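Local coordinates for protein putative trimethylamine methyltransferase (Rhizobium meliloti, PDB 4YYC) that probably transfers methyl groups and belongs to the trimethylamine methyltransferase (MttB) family, at residues V69-G74 with F101-C106; L110-K115 with I307-P312; T135-V140 with L390-W395; V239-I244 with N267-V272; F354-S359 with L378-L383. All coordinates share one frame; numbering follows the deposited sequence. Where two conformers were deposited one is given.

Interaction 1 of 5, residues V69-G74 with F101-C106; sequences VLEEIG and FPKGLC
F101 N donates to L70 O at 2.9 Å, nearly straight at the hydrogen (168°) but arriving from above the carbonyl plane, and the chain then swings away through a type II beta turn from P102 to L105. The same L70 O sits at the edge of the F101 ring, in its plane and 3.4 Å from CD1. The L70 side chain and the ring cross obliquely, L70 CD2 meeting F101 CD1 at 3.7 Å. On the outer side E71 and K103 form a salt bridge, their chains at about a right angle. E71 runs straight out with CG anti to the backbone N (chi1 -177°), whereas K103 bends repeatedly, bringing NZ to E71 OE1 at 2.7 Å, nearly along the C-O axis. A water joins K103 NZ to E72 OE2, and E72 OE1 is bridged to R437 of the second subunit. An alanine at E71 would probably leave the K103 ammonium without its direct carboxylate mate and its chain freer to swing. Near its C-terminal end the helix widens into a pi-type turn: V69 O takes both I73 N and G74 N, and G74, with positive phi, leads into strand 75-77.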
# COMPACT_ATOMS: atom_id res chain seq x y z
N VAL A 69 -28.78 5.59 16.08
CA VAL A 69 -27.97 5.43 17.30
C VAL A 69 -28.03 6.70 18.16
O VAL A 69 -28.23 6.63 19.38
CB VAL A 69 -26.51 5.12 16.92
CG1 VAL A 69 -25.57 5.25 18.12
CG2 VAL A 69 -26.42 3.72 16.29
N LEU A 70 -27.84 7.86 17.52
CA LEU A 70 -27.81 9.12 18.25
C LEU A 70 -29.13 9.44 18.97
O LEU A 70 -29.12 10.06 20.03
CB LEU A 70 -27.46 10.29 17.33
CG LEU A 70 -25.98 10.39 16.95
CD1 LEU A 70 -25.81 11.50 15.92
CD2 LEU A 70 -25.07 10.64 18.13
N GLU A 71 -30.25 9.06 18.35
CA GLU A 71 -31.54 9.31 18.96
C GLU A 71 -31.90 8.24 20.02
O GLU A 71 -32.25 8.58 21.13
CB GLU A 71 -32.65 9.43 17.92
CG GLU A 71 -33.97 9.77 18.59
CD GLU A 71 -35.13 9.98 17.65
OE1 GLU A 71 -35.02 9.75 16.42
OE2 GLU A 71 -36.18 10.38 18.19
N GLU A 72 -31.83 6.98 19.65
CA GLU A 72 -32.27 5.88 20.52
C GLU A 72 -31.32 5.54 21.65
O GLU A 72 -31.76 5.25 22.75
CB GLU A 72 -32.51 4.61 19.72
CG GLU A 72 -33.64 4.74 18.73
CD GLU A 72 -33.90 3.44 17.97
OE1 GLU A 72 -33.24 2.38 18.28
OE2 GLU A 72 -34.74 3.53 17.05
N ILE A 73 -30.03 5.57 21.38
CA ILE A 73 -29.02 5.13 22.34
C ILE A 73 -28.37 6.33 23.00
O ILE A 73 -28.27 6.37 24.22
CB ILE A 73 -27.95 4.23 21.68
CG1 ILE A 73 -28.64 2.99 21.10
CG2 ILE A 73 -26.88 3.86 22.69
CD1 ILE A 73 -27.74 2.13 20.24
N GLY A 74 -27.97 7.31 22.20
CA GLY A 74 -27.37 8.52 22.72
C GLY A 74 -25.88 8.38 22.98
O GLY A 74 -25.29 7.33 22.76
N PHE A 101 -30.19 12.64 20.74
CA PHE A 101 -30.19 13.71 19.74
C PHE A 101 -31.35 13.53 18.75
O PHE A 101 -31.44 12.50 18.09
CB PHE A 101 -28.87 13.70 18.96
CG PHE A 101 -27.64 13.87 19.83
CD1 PHE A 101 -27.06 12.78 20.47
CD2 PHE A 101 -27.04 15.12 19.98
CE1 PHE A 101 -25.92 12.92 21.24
CE2 PHE A 101 -25.91 15.26 20.77
CZ PHE A 101 -25.37 14.16 21.42
N PRO A 102 -32.17 14.58 18.57
CA PRO A 102 -33.11 14.56 17.47
C PRO A 102 -32.40 14.39 16.16
O PRO A 102 -31.27 14.82 16.01
CB PRO A 102 -33.73 15.94 17.51
CG PRO A 102 -33.50 16.47 18.85
CD PRO A 102 -32.32 15.78 19.42
N LYS A 103 -33.07 13.78 15.21
CA LYS A 103 -32.43 13.47 13.96
C LYS A 103 -32.06 14.74 13.20
O LYS A 103 -32.89 15.65 13.07
CB LYS A 103 -33.28 12.50 13.12
CG LYS A 103 -33.42 11.15 13.84
CD LYS A 103 -33.29 9.93 12.96
CE LYS A 103 -34.54 9.10 12.84
NZ LYS A 103 -34.88 8.38 14.11
N GLY A 104 -30.80 14.81 12.79
CA GLY A 104 -30.27 15.92 12.03
C GLY A 104 -29.64 17.02 12.86
O GLY A 104 -29.01 17.89 12.30
N LEU A 105 -29.85 17.04 14.17
CA LEU A 105 -29.42 18.17 14.98
C LEU A 105 -27.93 18.41 14.87
O LEU A 105 -27.48 19.53 14.64
CB LEU A 105 -29.82 18.00 16.47
CG LEU A 105 -29.38 19.10 17.44
CD1 LEU A 105 -29.87 20.45 16.99
CD2 LEU A 105 -29.78 18.80 18.88
N CYS A 106 -27.17 17.35 15.08
CA CYS A 106 -25.70 17.49 15.02
C CYS A 106 -25.22 17.96 13.67
O CYS A 106 -24.42 18.87 13.56
CB CYS A 106 -25.01 16.18 15.40
SG CYS A 106 -25.25 15.70 17.14
O HOH W 1 -34.83 5.74 15.42

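Interaction 2 of 5, residues L110-K115 with I307-P312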
# COMPACT_ATOMS: atom_id res chain seq x y z
N LEU A 110 -23.32 21.52 12.77
CA LEU A 110 -22.02 21.51 12.11
C LEU A 110 -21.95 22.34 10.84
O LEU A 110 -20.87 22.53 10.29
CB LEU A 110 -21.61 20.07 11.80
CG LEU A 110 -21.02 19.42 13.06
CD1 LEU A 110 -20.93 17.91 12.91
CD2 LEU A 110 -19.66 19.99 13.42
N LYS A 111 -23.07 22.92 10.42
CA LYS A 111 -23.02 23.80 9.28
C LYS A 111 -22.13 25.01 9.44
O LYS A 111 -21.65 25.57 8.44
CB LYS A 111 -24.44 24.26 8.89
CG LYS A 111 -25.23 23.12 8.31
CD LYS A 111 -26.62 23.61 8.08
CE LYS A 111 -27.27 22.91 6.93
NZ LYS A 111 -28.45 23.72 6.58
N THR A 112 -21.91 25.43 10.67
CA THR A 112 -20.99 26.51 10.96
C THR A 112 -19.51 26.13 10.98
O THR A 112 -18.66 27.01 11.04
CB THR A 112 -21.37 27.24 12.26
OG1 THR A 112 -21.48 26.29 13.33
CG2 THR A 112 -22.65 27.96 12.12
N ALA A 113 -19.18 24.84 10.95
CA ALA A 113 -17.79 24.43 11.05
C ALA A 113 -17.13 24.64 9.67
O ALA A 113 -17.75 24.38 8.65
CB ALA A 113 -17.70 22.96 11.48
N PRO A 114 -15.89 25.13 9.64
CA PRO A 114 -15.23 25.34 8.33
C PRO A 114 -14.84 24.02 7.65
O PRO A 114 -14.34 23.11 8.31
CB PRO A 114 -13.98 26.17 8.71
CG PRO A 114 -13.70 25.74 10.13
CD PRO A 114 -15.04 25.57 10.77
N LYS A 115 -15.12 23.92 6.34
CA LYS A 115 -14.70 22.76 5.57
C LYS A 115 -13.20 22.70 5.46
O LYS A 115 -12.66 21.62 5.33
CB LYS A 115 -15.24 22.81 4.15
CG LYS A 115 -16.71 22.49 4.03
CD LYS A 115 -16.95 21.88 2.63
CE LYS A 115 -18.37 21.94 2.13
NZ LYS A 115 -19.44 22.01 3.16
N ILE A 307 -19.90 25.55 21.82
CA ILE A 307 -18.96 26.43 22.52
C ILE A 307 -18.71 27.68 21.69
O ILE A 307 -18.85 28.76 22.25
CB ILE A 307 -17.66 25.70 22.86
CG1 ILE A 307 -17.94 24.54 23.83
CG2 ILE A 307 -16.60 26.67 23.40
CD1 ILE A 307 -18.28 24.95 25.25
N ARG A 308 -18.33 27.55 20.41
CA ARG A 308 -18.18 28.71 19.51
C ARG A 308 -18.49 28.32 18.09
O ARG A 308 -17.85 27.43 17.50
CB ARG A 308 -16.77 29.26 19.55
CG ARG A 308 -16.45 30.09 20.76
CD ARG A 308 -17.45 31.20 21.04
NE ARG A 308 -17.01 31.91 22.22
CZ ARG A 308 -17.38 31.67 23.47
NH1 ARG A 308 -18.23 30.71 23.76
NH2 ARG A 308 -16.90 32.43 24.43
N LYS A 309 -19.51 28.95 17.52
CA LYS A 309 -19.83 28.74 16.12
C LYS A 309 -18.61 29.10 15.30
O LYS A 309 -17.98 30.15 15.52
CB LYS A 309 -21.01 29.62 15.72
CG LYS A 309 -22.34 29.10 16.22
CD LYS A 309 -23.49 30.06 15.91
CE LYS A 309 -24.76 29.56 16.59
NZ LYS A 309 -25.94 30.32 16.14
N GLY A 310 -18.25 28.20 14.38
CA GLY A 310 -17.10 28.41 13.55
C GLY A 310 -15.81 27.88 14.11
O GLY A 310 -14.80 27.89 13.40
N ALA A 311 -15.80 27.34 15.33
CA ALA A 311 -14.56 26.77 15.84
C ALA A 311 -14.09 25.66 14.89
O ALA A 311 -14.91 24.86 14.47
CB ALA A 311 -14.74 26.20 17.22
N PRO A 312 -12.78 25.62 14.58
CA PRO A 312 -12.36 24.58 13.63
C PRO A 312 -12.36 23.18 14.24
O PRO A 312 -11.96 22.95 15.41
CB PRO A 312 -10.95 25.00 13.18
CG PRO A 312 -10.51 25.98 14.18
CD PRO A 312 -11.69 26.56 14.87
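T112 and G310 bring two loops together without any direct hydrogen bond between them; the polar part is a CA-H...O contact, G310 CA to T112 O at 3.3 Å, fairly straight at the hydrogen (152°). Conventional hydrogen bonding passes instead through Q305 of helix 286-307, whose OE1 bonds both T112 OG1 and G310 N while its NE2 bonds A311 O. The T112 hydroxyl stands between its own backbone N and carbonyl carbon (chi1 54°), the crowded position, where it also bonds L109 O. The shape of the second loop comes from a type II turn from R308 to A311, closed by A311 N to R308 O at 3.0 Å, with G310 carrying the positive phi of its third residue.

The rest is van der Waals contact. P114 lays the CD corner of its ring against the turn, 3.5 Å from G310 O, and its CG lies 3.9 Å from P312 CA and 4.2 Å from P312 CB. At the solvent side K309 CG passes T112 OG1 at 4.1 Å before the lysine chain extends away.

The contact thus joins the loop between helix 105-109 and strand 116-119 to the one between helix 286-307 and strand 313-322, and P312 goes on to bond the backbone of C270 in strand 269-277.

Interaction 3 of 5, residues T135-V140 with L390-W395; sequences TVFAPV and LHAAGW
A138 O receives A392 N at 2.8 Å, the shortest of the three bonds across the contact, with the donor nearly along the C=O axis. Two more backbone bonds follow: H391 N reaches P139 O at 3.0 Å from well above the carbonyl plane, and V140 N returns to A393 O at 2.9 Å, nearly straight (167°). Together they lace residues 138-140 to the loop at 391-393, where H391 has positive phi.

V140 carries the side-chain contact. Its CG1 is placed between the backbone N and the carbonyl carbon (chi1 61°), facing A393 O and G394 CA, while CG2 touches W395 CB at 4.0 Å. G394 fits closely against it, since a CB at that position would run into V140 CG1. An alanine in place of V140 would probably open a gap beside G394 and W395 CB, with the backbone bond from V140 N kept. Farther back, A392 CB lies 3.8 Å from F137 CB.

The H391 ring is sandwiched between L390 CG over the centre of one face and W395 CZ3, 3.4 Å above the plane, over the centre of the other; V140 CA lies at its edge, 3.8 Å from ND1. ND1 bonds Y141 N and NE2 bonds an unidentified ligand, probably from the crystallisation liquor, which should hold the ring in one orientation.

Strand 134-137 lies between strands 44-45 and 388-389, and the contact lies next to this pairing, where both chains carry on as loop, with L414 of helix 404-420 packed on F137 and A392, and with W395 starting strand 395-396.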
# COMPACT_ATOMS: atom_id res chain seq x y z
N THR A 135 -3.11 17.40 2.22
CA THR A 135 -2.69 16.33 3.15
C THR A 135 -1.50 16.83 3.93
O THR A 135 -0.53 17.34 3.36
CB THR A 135 -2.36 15.02 2.39
OG1 THR A 135 -3.56 14.49 1.83
CG2 THR A 135 -1.76 13.96 3.33
N VAL A 136 -1.60 16.71 5.27
CA VAL A 136 -0.60 17.20 6.19
C VAL A 136 -0.16 16.03 7.09
O VAL A 136 -0.97 15.47 7.82
CB VAL A 136 -1.22 18.32 7.07
CG1 VAL A 136 -0.27 18.79 8.14
CG2 VAL A 136 -1.67 19.48 6.19
N PHE A 137 1.14 15.74 7.08
CA PHE A 137 1.71 14.66 7.87
C PHE A 137 2.25 15.21 9.19
O PHE A 137 3.00 16.21 9.21
CB PHE A 137 2.86 14.00 7.14
CG PHE A 137 2.46 13.25 5.91
CD1 PHE A 137 1.34 12.46 5.88
CD2 PHE A 137 3.27 13.31 4.76
CE1 PHE A 137 1.01 11.73 4.72
CE2 PHE A 137 2.95 12.58 3.62
CZ PHE A 137 1.82 11.80 3.60
N ALA A 138 1.99 14.48 10.28
CA ALA A 138 2.52 14.79 11.61
C ALA A 138 3.12 13.55 12.23
O ALA A 138 2.74 12.42 11.87
CB ALA A 138 1.45 15.28 12.54
N PRO A 139 4.04 13.72 13.18
CA PRO A 139 4.64 12.52 13.80
C PRO A 139 3.74 11.68 14.68
O PRO A 139 2.60 12.03 15.03
CB PRO A 139 5.81 13.09 14.63
CG PRO A 139 6.02 14.49 14.12
CD PRO A 139 4.72 14.95 13.58
N VAL A 140 4.27 10.51 15.01
CA VAL A 140 3.82 9.71 16.16
C VAL A 140 3.41 10.57 17.35
O VAL A 140 4.05 11.57 17.66
CB VAL A 140 4.89 8.69 16.54
CG1 VAL A 140 6.20 9.37 16.94
CG2 VAL A 140 4.38 7.70 17.60
N LEU A 390 -2.02 12.10 11.80
CA LEU A 390 -1.27 11.83 13.02
C LEU A 390 -0.57 10.50 12.87
O LEU A 390 -1.04 9.61 12.15
CB LEU A 390 -2.25 11.80 14.20
CG LEU A 390 -1.61 11.95 15.59
CD1 LEU A 390 -0.83 13.23 15.69
CD2 LEU A 390 -2.76 11.85 16.61
N HIS A 391 0.59 10.34 13.50
CA HIS A 391 1.32 9.07 13.48
C HIS A 391 1.86 8.73 12.09
O HIS A 391 1.99 7.56 11.72
CB HIS A 391 0.57 7.86 14.00
CG HIS A 391 -0.29 8.11 15.20
ND1 HIS A 391 0.20 8.44 16.44
CD2 HIS A 391 -1.62 7.97 15.36
CE1 HIS A 391 -0.78 8.53 17.30
NE2 HIS A 391 -1.90 8.24 16.68
N ALA A 392 2.18 9.75 11.31
CA ALA A 392 2.72 9.47 9.97
C ALA A 392 4.10 8.83 9.98
O ALA A 392 4.46 8.15 9.01
CB ALA A 392 2.74 10.76 9.16
N ALA A 393 4.87 9.02 11.04
CA ALA A 393 6.20 8.40 11.19
C ALA A 393 6.56 8.18 12.61
O ALA A 393 6.30 9.07 13.48
CB ALA A 393 7.28 9.21 10.53
N GLY A 394 7.20 7.07 12.88
CA GLY A 394 7.77 6.80 14.19
C GLY A 394 7.08 5.79 15.10
O GLY A 394 7.71 5.34 16.08
N TRP A 395 5.81 5.48 14.84
CA TRP A 395 5.06 4.53 15.69
C TRP A 395 5.56 3.10 15.56
O TRP A 395 5.68 2.56 14.44
CB TRP A 395 3.61 4.60 15.25
CG TRP A 395 2.62 3.64 15.76
CD1 TRP A 395 2.57 2.28 15.58
CD2 TRP A 395 1.41 3.96 16.47
NE1 TRP A 395 1.39 1.76 16.09
CE2 TRP A 395 0.68 2.77 16.65
CE3 TRP A 395 0.89 5.16 17.00
CZ2 TRP A 395 -0.53 2.75 17.32
CZ3 TRP A 395 -0.30 5.11 17.64
CH2 TRP A 395 -0.98 3.92 17.82

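Interaction 4 of 5, residues V239-I244 with N267-V272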
# COMPACT_ATOMS: atom_id res chain seq x y z
N VAL A 239 -3.67 28.05 15.37
CA VAL A 239 -2.23 27.79 15.42
C VAL A 239 -1.92 26.43 16.04
O VAL A 239 -0.77 26.02 16.06
CB VAL A 239 -1.44 28.88 16.16
CG1 VAL A 239 -1.60 30.24 15.48
CG2 VAL A 239 -1.83 28.99 17.62
N THR A 240 -2.95 25.74 16.52
CA THR A 240 -2.83 24.39 17.08
C THR A 240 -3.97 23.52 16.56
O THR A 240 -5.11 24.00 16.35
CB THR A 240 -2.86 24.38 18.62
OG1 THR A 240 -4.02 25.09 19.06
CG2 THR A 240 -1.65 25.01 19.17
N LEU A 241 -3.64 22.25 16.34
CA LEU A 241 -4.62 21.16 16.30
C LEU A 241 -4.46 20.37 17.59
O LEU A 241 -3.33 20.17 18.05
CB LEU A 241 -4.40 20.21 15.10
CG LEU A 241 -5.27 20.56 13.90
CD1 LEU A 241 -4.99 21.96 13.36
CD2 LEU A 241 -5.06 19.56 12.76
N ASN A 242 -5.57 19.89 18.14
CA ASN A 242 -5.59 19.34 19.49
C ASN A 242 -6.38 18.08 19.52
O ASN A 242 -7.50 18.06 19.03
CB ASN A 242 -6.11 20.40 20.45
CG ASN A 242 -5.29 21.66 20.36
OD1 ASN A 242 -4.16 21.65 20.81
ND2 ASN A 242 -5.80 22.69 19.70
N LEU A 243 -5.80 17.00 20.01
CA LEU A 243 -6.43 15.70 19.93
C LEU A 243 -7.50 15.52 21.00
O LEU A 243 -7.19 15.48 22.17
CB LEU A 243 -5.38 14.60 20.03
CG LEU A 243 -5.86 13.18 19.85
CD1 LEU A 243 -6.48 12.94 18.51
CD2 LEU A 243 -4.63 12.28 20.00
N ILE A 244 -8.75 15.37 20.57
CA ILE A 244 -9.90 15.22 21.46
C ILE A 244 -10.47 13.82 21.23
O ILE A 244 -11.28 13.61 20.30
CB ILE A 244 -10.97 16.32 21.23
CG1 ILE A 244 -10.34 17.73 21.34
CG2 ILE A 244 -12.15 16.11 22.19
CD1 ILE A 244 -9.75 18.07 22.70
N ASN A 267 -10.59 29.59 19.15
CA ASN A 267 -10.45 29.47 17.69
C ASN A 267 -9.39 28.45 17.32
O ASN A 267 -8.82 28.54 16.22
CB ASN A 267 -10.06 30.84 17.04
CG ASN A 267 -10.51 30.99 15.59
OD1 ASN A 267 -10.08 30.27 14.66
ND2 ASN A 267 -11.33 31.98 15.37
N GLN A 268 -9.09 27.50 18.23
CA GLN A 268 -8.11 26.47 17.95
C GLN A 268 -8.83 25.17 17.58
O GLN A 268 -10.00 25.00 17.90
CB GLN A 268 -7.18 26.27 19.12
CG GLN A 268 -6.51 27.55 19.56
CD GLN A 268 -5.79 28.21 18.42
OE1 GLN A 268 -4.88 27.60 17.83
NE2 GLN A 268 -6.20 29.45 18.07
N ALA A 269 -8.16 24.30 16.86
CA ALA A 269 -8.85 23.18 16.24
C ALA A 269 -8.87 21.95 17.14
O ALA A 269 -7.87 21.60 17.77
CB ALA A 269 -8.23 22.83 14.89
N CYS A 270 -10.00 21.27 17.11
CA CYS A 270 -10.20 20.02 17.82
C CYS A 270 -10.26 18.87 16.81
O CYS A 270 -11.05 18.95 15.84
CB CYS A 270 -11.51 20.06 18.58
SG CYS A 270 -11.44 21.14 20.03
N VAL A 271 -9.43 17.84 17.02
CA VAL A 271 -9.45 16.65 16.17
C VAL A 271 -10.27 15.62 16.91
O VAL A 271 -9.75 14.91 17.79
CB VAL A 271 -8.01 16.12 15.87
CG1 VAL A 271 -8.09 14.97 14.84
CG2 VAL A 271 -7.08 17.24 15.44
N VAL A 272 -11.56 15.52 16.60
CA VAL A 272 -12.48 14.67 17.37
C VAL A 272 -12.36 13.23 16.89
O VAL A 272 -12.76 12.89 15.77
CB VAL A 272 -13.96 15.17 17.25
CG1 VAL A 272 -14.90 14.19 17.97
CG2 VAL A 272 -14.07 16.54 17.86
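Q268 folds its amide back toward the start of the neighbouring strand, where three donors from V239 and T240 grip OE1. CG is anti to the carbonyl carbon and the chain bends at chi2 (-55°). V239 N, at 2.8 Å, and T240 OG1, at 2.9 Å, lie in the carbonyl plane on lone pairs, while T240 N comes in almost in line with the carbonyl bond at 3.0 Å. Q268 NE2 is bonded to the carbonyls of H266 and N237, which should fix the amide's rotation. The N242 amide slants across this group, its plane 64° from that of Q268. N242 ND2 gives one N-H in its plane to T240 OG1 at 3.1 Å and reaches A269 O at 3.0 Å, tilted out of the plane. T240 OG1 therefore relays from N242 to Q268.

Beyond them the strands pair in parallel, with V271 N to N242 O at 2.8 Å and almost straight (175°). On the face of L241 and A269, L241 CD1 meets A269 CB at 3.7 Å and V271 CG2 slants over L241 CB. On the other, I244 CG1 rests against C270 CB at 3.8 Å.

Strands 240-245 and 269-277, joined through helix 254-265, make a beta-alpha-beta unit, consistent with the TIM barrel of the MttB family. That helix packs on N242 and I244, F117 and W119 of strand 116-119 meet L241, and strand 313-322 pairs beyond 269-277.

Interaction 5 of 5, residues F354-S359 with L378-L383; sequences FRTGGS and LNMTLL
G358 and T381 tie the glycine-containing loop that follows strand 354-355 to helix 368-383, the next helix along the chain. G358 N donates to T381 OG1 at 3.0 Å, nearly straight (165°). T381 places this hydroxyl anti to its own carbonyl carbon (chi1 -61°), and OG1 is also bonded to T377 O, one turn back in the helix. G357 CA comes within 3.3 Å of the same oxygen; a CB on G357 would collide with it, so a glycine lets the loop lie this close to the helix.

Two looser side-chain contacts border the bond. T356 CG2 meets the selenium of M380, a selenomethionine, at 4.2 Å, the two chains at about a right angle, and the T356 hydroxyl turns elsewhere, to S340 OG and T317 O. At the other end the L378 methyls lie against S359 OG, with CD2 at 3.8 Å, and that hydroxyl takes A392 O as its polar partner.

Helix to loop, then, the contact rests on one direct hydrogen bond among buried residues. The T381 hydroxyl can give its proton to T377 O while accepting from G358 N, so the buried G358 N and the T381 hydroxyl both have partners, and the hydroxyl bridges a loop N-H to a helix carbonyl.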
# COMPACT_ATOMS: atom_id res chain seq x y z
N PHE A 354 -10.62 15.57 7.54
CA PHE A 354 -10.59 14.18 7.99
C PHE A 354 -9.17 13.81 8.45
O PHE A 354 -8.18 14.14 7.80
CB PHE A 354 -11.02 13.29 6.80
CG PHE A 354 -11.02 11.85 7.11
CD1 PHE A 354 -11.80 11.34 8.11
CD2 PHE A 354 -10.22 11.00 6.37
CE1 PHE A 354 -11.78 9.98 8.40
CE2 PHE A 354 -10.18 9.65 6.65
CZ PHE A 354 -10.99 9.13 7.66
N ARG A 355 -9.11 13.09 9.57
CA ARG A 355 -7.87 12.52 10.12
C ARG A 355 -8.08 11.04 10.33
O ARG A 355 -9.09 10.60 10.86
CB ARG A 355 -7.53 13.16 11.48
CG ARG A 355 -6.42 12.48 12.29
CD ARG A 355 -6.98 11.51 13.32
NE ARG A 355 -6.01 10.52 13.74
CZ ARG A 355 -5.97 9.95 14.94
NH1 ARG A 355 -6.74 10.35 15.95
NH2 ARG A 355 -5.10 8.99 15.15
N THR A 356 -7.12 10.24 9.89
CA THR A 356 -7.07 8.80 10.12
C THR A 356 -5.68 8.31 9.72
O THR A 356 -4.84 9.06 9.27
CB THR A 356 -8.15 7.96 9.35
OG1 THR A 356 -8.30 6.67 9.97
CG2 THR A 356 -7.78 7.76 7.89
N GLY A 357 -5.44 7.03 9.94
CA GLY A 357 -4.28 6.37 9.35
C GLY A 357 -2.94 6.73 9.91
O GLY A 357 -2.80 7.00 11.11
N GLY A 358 -1.97 6.79 9.02
CA GLY A 358 -0.58 6.93 9.42
C GLY A 358 0.21 5.67 9.16
O GLY A 358 -0.21 4.80 8.41
N SER A 359 1.44 5.64 9.64
CA SER A 359 2.36 4.50 9.48
C SER A 359 2.25 3.61 10.72
O SER A 359 3.13 3.60 11.61
CB SER A 359 3.78 5.00 9.22
OG SER A 359 3.84 5.73 7.98
N LEU A 378 -0.52 3.41 5.41
CA LEU A 378 -0.14 4.68 4.78
C LEU A 378 -0.66 4.83 3.35
O LEU A 378 -1.11 5.92 2.94
CB LEU A 378 1.38 4.86 4.83
CG LEU A 378 1.89 6.20 4.30
CD1 LEU A 378 1.42 7.30 5.24
CD2 LEU A 378 3.42 6.12 4.25
N ASN A 379 -0.65 3.76 2.58
CA ASN A 379 -1.20 3.84 1.23
C ASN A 379 -2.71 4.15 1.27
O ASN A 379 -3.18 4.97 0.51
CB ASN A 379 -0.85 2.57 0.41
CG ASN A 379 0.61 2.58 -0.08
OD1 ASN A 379 1.07 3.49 -0.80
ND2 ASN A 379 1.33 1.53 0.28
N MSE A 380 -3.44 3.54 2.17
CA MSE A 380 -4.87 3.87 2.37
C MSE A 380 -4.99 5.31 2.77
O MSE A 380 -5.85 6.05 2.29
CB MSE A 380 -5.51 2.92 3.38
CG MSE A 380 -6.90 3.29 3.84
SE MSE A 380 -6.97 4.73 5.15
CE MSE A 380 -6.15 3.75 6.63
N THR A 381 -4.07 5.78 3.62
CA THR A 381 -4.20 7.13 4.18
C THR A 381 -4.17 8.15 3.04
O THR A 381 -4.98 9.07 2.97
CB THR A 381 -3.06 7.40 5.17
OG1 THR A 381 -3.14 6.46 6.26
CG2 THR A 381 -3.10 8.79 5.73
N LEU A 382 -3.25 7.94 2.10
CA LEU A 382 -3.14 8.88 0.98
C LEU A 382 -4.33 8.71 0.04
O LEU A 382 -4.95 9.70 -0.41
CB LEU A 382 -1.87 8.63 0.20
CG LEU A 382 -1.67 9.58 -1.00
CD1 LEU A 382 -1.40 10.96 -0.52
CD2 LEU A 382 -0.58 9.08 -1.92
N LEU A 383 -4.65 7.48 -0.32
CA LEU A 383 -5.67 7.26 -1.34
C LEU A 383 -7.07 7.61 -0.86
O LEU A 383 -7.92 8.00 -1.67
CB LEU A 383 -5.62 5.81 -1.84
CG LEU A 383 -4.32 5.43 -2.54
CD1 LEU A 383 -4.43 4.01 -3.01
CD2 LEU A 383 -4.02 6.33 -3.70

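From the N terminus, interaction 1 closes a short loop first, joining the end of helix 56-73 to the start of helix 105-109. Interaction 2 opens just after it and closes at 307-312, joining two helix-to-strand loops. Interaction 3 opens inside that loop and closes beyond it, tying strand 134-137 to the loop after 388-389, so the two cross. Interaction 4, pairing strands 240-245 and 269-277, is nested within both. Interaction 5, joining the loop after 354-355 to helix 368-383, follows 2 and 4 in series but nests inside 3. Touches connect them: P312 with C270 (2 and 4), L390 with L243 (3 and 4), R355 with L243 (5 and 4), S359 with H391 (5 and 3).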